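Local coordinates for protein D-alanyl-D-alanine carboxypeptidase DacD (Escherichia coli, PDB 5FSR) that removes the C-terminal D-alanine from peptidoglycan precursor peptides as a serine-type DD-carboxypeptidase of the inner membrane, at residues I35-W40 with A257-A262. Sequence-based numbering, arbitrary orientation.
Sequences IHAGSW and AVVMGA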
ATOM      1  N   ILE A  35      11.390 -17.550   2.336  1.00 41.95           N
ATOM      2  CA  ILE A  35      11.532 -16.080   2.351  1.00 40.13           C
ATOM      3  C   ILE A  35      12.443 -15.694   3.496  1.00 40.99           C
ATOM      4  O   ILE A  35      12.131 -15.974   4.661  1.00 41.11           O
ATOM      5  CB  ILE A  35      10.164 -15.387   2.499  1.00 37.73           C
ATOM      6  CG1 ILE A  35       9.233 -15.777   1.333  1.00 36.78           C
ATOM      7  CG2 ILE A  35      10.311 -13.867   2.566  1.00 36.46           C
ATOM      8  CD1 ILE A  35       9.671 -15.321  -0.049  1.00 36.56           C
ATOM      9  N   HIS A  36      13.567 -15.062   3.153  1.00 41.65           N
ATOM     10  CA  HIS A  36      14.522 -14.568   4.144  1.00 42.86           C
ATOM     11  C   HIS A  36      14.110 -13.176   4.616  1.00 40.65           C
ATOM     12  O   HIS A  36      14.540 -12.163   4.057  1.00 40.41           O
ATOM     13  CB  HIS A  36      15.942 -14.534   3.569  1.00 45.06           C
ATOM     14  CG  HIS A  36      16.365 -15.821   2.952  1.00 47.14           C
ATOM     15  ND1 HIS A  36      16.624 -16.956   3.693  1.00 49.29           N
ATOM     16  CD2 HIS A  36      16.558 -16.164   1.658  1.00 47.79           C
ATOM     17  CE1 HIS A  36      16.972 -17.939   2.883  1.00 50.81           C
ATOM     18  NE2 HIS A  36      16.938 -17.486   1.643  1.00 49.99           N
ATOM     19  N   ALA A  37      13.247 -13.134   5.630  1.00 39.50           N
ATOM     20  CA  ALA A  37      12.852 -11.863   6.311  1.00 37.77           C
ATOM     21  C   ALA A  37      12.067 -12.147   7.584  1.00 37.50           C
ATOM     22  O   ALA A  37      11.658 -13.265   7.842  1.00 38.10           O
ATOM     23  CB  ALA A  37      12.039 -10.968   5.389  1.00 35.33           C
ATOM     24  N   GLY A  38      11.877 -11.125   8.397  1.00 36.77           N
ATOM     25  CA  GLY A  38      11.060 -11.249   9.590  1.00 36.65           C
ATOM     26  C   GLY A  38       9.605 -11.606   9.275  1.00 34.91           C
ATOM     27  O   GLY A  38       9.048 -12.474   9.899  1.00 35.71           O
ATOM     28  N   SER A  39       9.013 -10.926   8.303  1.00 32.78           N
ATOM     29  CA  SER A  39       7.598 -11.004   7.988  1.00 31.21           C
ATOM     30  C   SER A  39       7.361 -10.704   6.531  1.00 29.62           C
ATOM     31  O   SER A  39       8.181 -10.022   5.903  1.00 29.30           O
ATOM     32  CB  SER A  39       6.831  -9.994   8.816  1.00 30.59           C
ATOM     33  OG  SER A  39       7.021 -10.286  10.181  1.00 32.35           O
ATOM     34  N   TRP A  40       6.257 -11.241   5.985  1.00 28.69           N
ATOM     35  CA  TRP A  40       5.873 -10.987   4.582  1.00 27.41           C
ATOM     36  C   TRP A  40       4.399 -11.277   4.255  1.00 26.66           C
ATOM     37  O   TRP A  40       3.744 -12.096   4.896  1.00 27.14           O
ATOM     38  CB  TRP A  40       6.803 -11.687   3.595  1.00 28.16           C
ATOM     39  CG  TRP A  40       6.744 -13.207   3.626  1.00 29.50           C
ATOM     40  CD1 TRP A  40       6.075 -14.008   2.753  1.00 29.34           C
ATOM     41  CD2 TRP A  40       7.374 -14.089   4.580  1.00 31.08           C
ATOM     42  NE1 TRP A  40       6.255 -15.326   3.093  1.00 30.86           N
ATOM     43  CE2 TRP A  40       7.044 -15.406   4.206  1.00 31.93           C
ATOM     44  CE3 TRP A  40       8.182 -13.889   5.713  1.00 32.14           C
ATOM     45  CZ2 TRP A  40       7.498 -16.524   4.916  1.00 33.78           C
ATOM     46  CZ3 TRP A  40       8.642 -15.009   6.431  1.00 34.05           C
ATOM     47  CH2 TRP A  40       8.293 -16.311   6.027  1.00 34.85           C
ATOM     48  N   ALA A 257       3.444  -6.820  -2.664  1.00 23.66           N
ATOM     49  CA  ALA A 257       4.390  -7.508  -1.801  1.00 24.57           C
ATOM     50  C   ALA A 257       4.906  -6.612  -0.664  1.00 24.69           C
ATOM     51  O   ALA A 257       5.503  -5.571  -0.919  1.00 24.59           O
ATOM     52  CB  ALA A 257       5.550  -7.989  -2.626  1.00 25.79           C
ATOM     53  N   VAL A 258       4.643  -7.003   0.587  1.00 25.20           N
ATOM     54  CA  VAL A 258       5.234  -6.374   1.760  1.00 25.53           C
ATOM     55  C   VAL A 258       6.316  -7.298   2.265  1.00 27.26           C
ATOM     56  O   VAL A 258       6.062  -8.509   2.445  1.00 27.73           O
ATOM     57  CB  VAL A 258       4.209  -6.139   2.881  1.00 25.15           C
ATOM     58  CG1 VAL A 258       4.879  -5.607   4.138  1.00 25.73           C
ATOM     59  CG2 VAL A 258       3.148  -5.148   2.445  1.00 24.19           C
ATOM     60  N   VAL A 259       7.523  -6.756   2.467  1.00 28.05           N
ATOM     61  CA  VAL A 259       8.599  -7.496   3.115  1.00 30.09           C
ATOM     62  C   VAL A 259       9.048  -6.686   4.324  1.00 30.82           C
ATOM     63  O   VAL A 259       9.139  -5.480   4.236  1.00 30.69           O
ATOM     64  CB  VAL A 259       9.769  -7.750   2.142  1.00 31.41           C
ATOM     65  CG1 VAL A 259      10.975  -8.358   2.873  1.00 33.27           C
ATOM     66  CG2 VAL A 259       9.330  -8.658   0.992  1.00 31.30           C
ATOM     67  N   MET A 260       9.320  -7.343   5.450  1.00 32.51           N
ATOM     68  CA  MET A 260       9.755  -6.668   6.672  1.00 33.42           C
ATOM     69  C   MET A 260      10.816  -7.459   7.442  1.00 35.59           C
ATOM     70  O   MET A 260      10.656  -8.655   7.704  1.00 35.92           O
ATOM     71  CB  MET A 260       8.574  -6.429   7.589  1.00 33.18           C
ATOM     72  CG  MET A 260       7.541  -5.496   6.992  1.00 31.98           C
ATOM     73  SD  MET A 260       6.346  -4.951   8.218  1.00 32.31           S
ATOM     74  CE  MET A 260       7.150  -3.417   8.689  1.00 32.05           C
ATOM     75  N   GLY A 261      11.896  -6.771   7.815  1.00 36.41           N
ATOM     76  CA  GLY A 261      12.982  -7.382   8.565  1.00 38.45           C
ATOM     77  C   GLY A 261      13.956  -8.198   7.744  1.00 39.64           C
ATOM     78  O   GLY A 261      14.553  -9.127   8.278  1.00 41.42           O
ATOM     79  N   ALA A 262      14.140  -7.863   6.466  1.00 39.02           N
ATOM     80  CA  ALA A 262      15.164  -8.520   5.634  1.00 41.11           C
ATOM     81  C   ALA A 262      16.563  -8.107   6.113  1.00 43.41           C
ATOM     82  O   ALA A 262      16.709  -7.008   6.660  1.00 42.80           O
ATOM     83  CB  ALA A 262      14.968  -8.180   4.158  1.00 39.97           C
TER
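S39 and M260 form the antiparallel hydrogen-bonded pair where strand 39-44 begins alongside strand 253-262, in the five-stranded antiparallel sheet of the penicillin-binding catalytic domain. S39 N donates to M260 O at 2.9 Å, in the carbonyl plane, and M260 N returns a bond to S39 O, also 2.9 Å but tilted 32° from that carbonyl's plane. A classic beta bulge sets G38 and S39 together against the single residue M260, and G38 N adds a weak bond to G261 O (3.3 Å). G261 turns the second strand at a corner, its positive phi (80°) being a backbone conformation that glycine adopts readily; G261 and A262 form a G1 bulge opposite F242 of the neighbouring strand 242-250.

The tight side lies toward helix 265-282. There the CB of A37 sits 3.8 Å from V259 CG1, brought to this methyl by a chi1 of 172° that sets it anti to the backbone N, and also packs against A262 CB. On the opposite face, S39 and M260 bring their CB atoms to 4.2 Å beneath helix 182-193, where L185 meets M260; the S39 hydroxyl bonds to N55 O. The M260 side chain is about 10 Å from that of S64, probably the acylated serine.

The contact loosens at H36, an exposed residue whose imidazole extends off segment 257-262. The W40 indole likewise swings off V259 and folds back over its own segment, one face lying on I35 CB, 3.5 Å from the plane. At its root, W40 CA makes a CA-H...O contact with V258 O, 3.3 Å long.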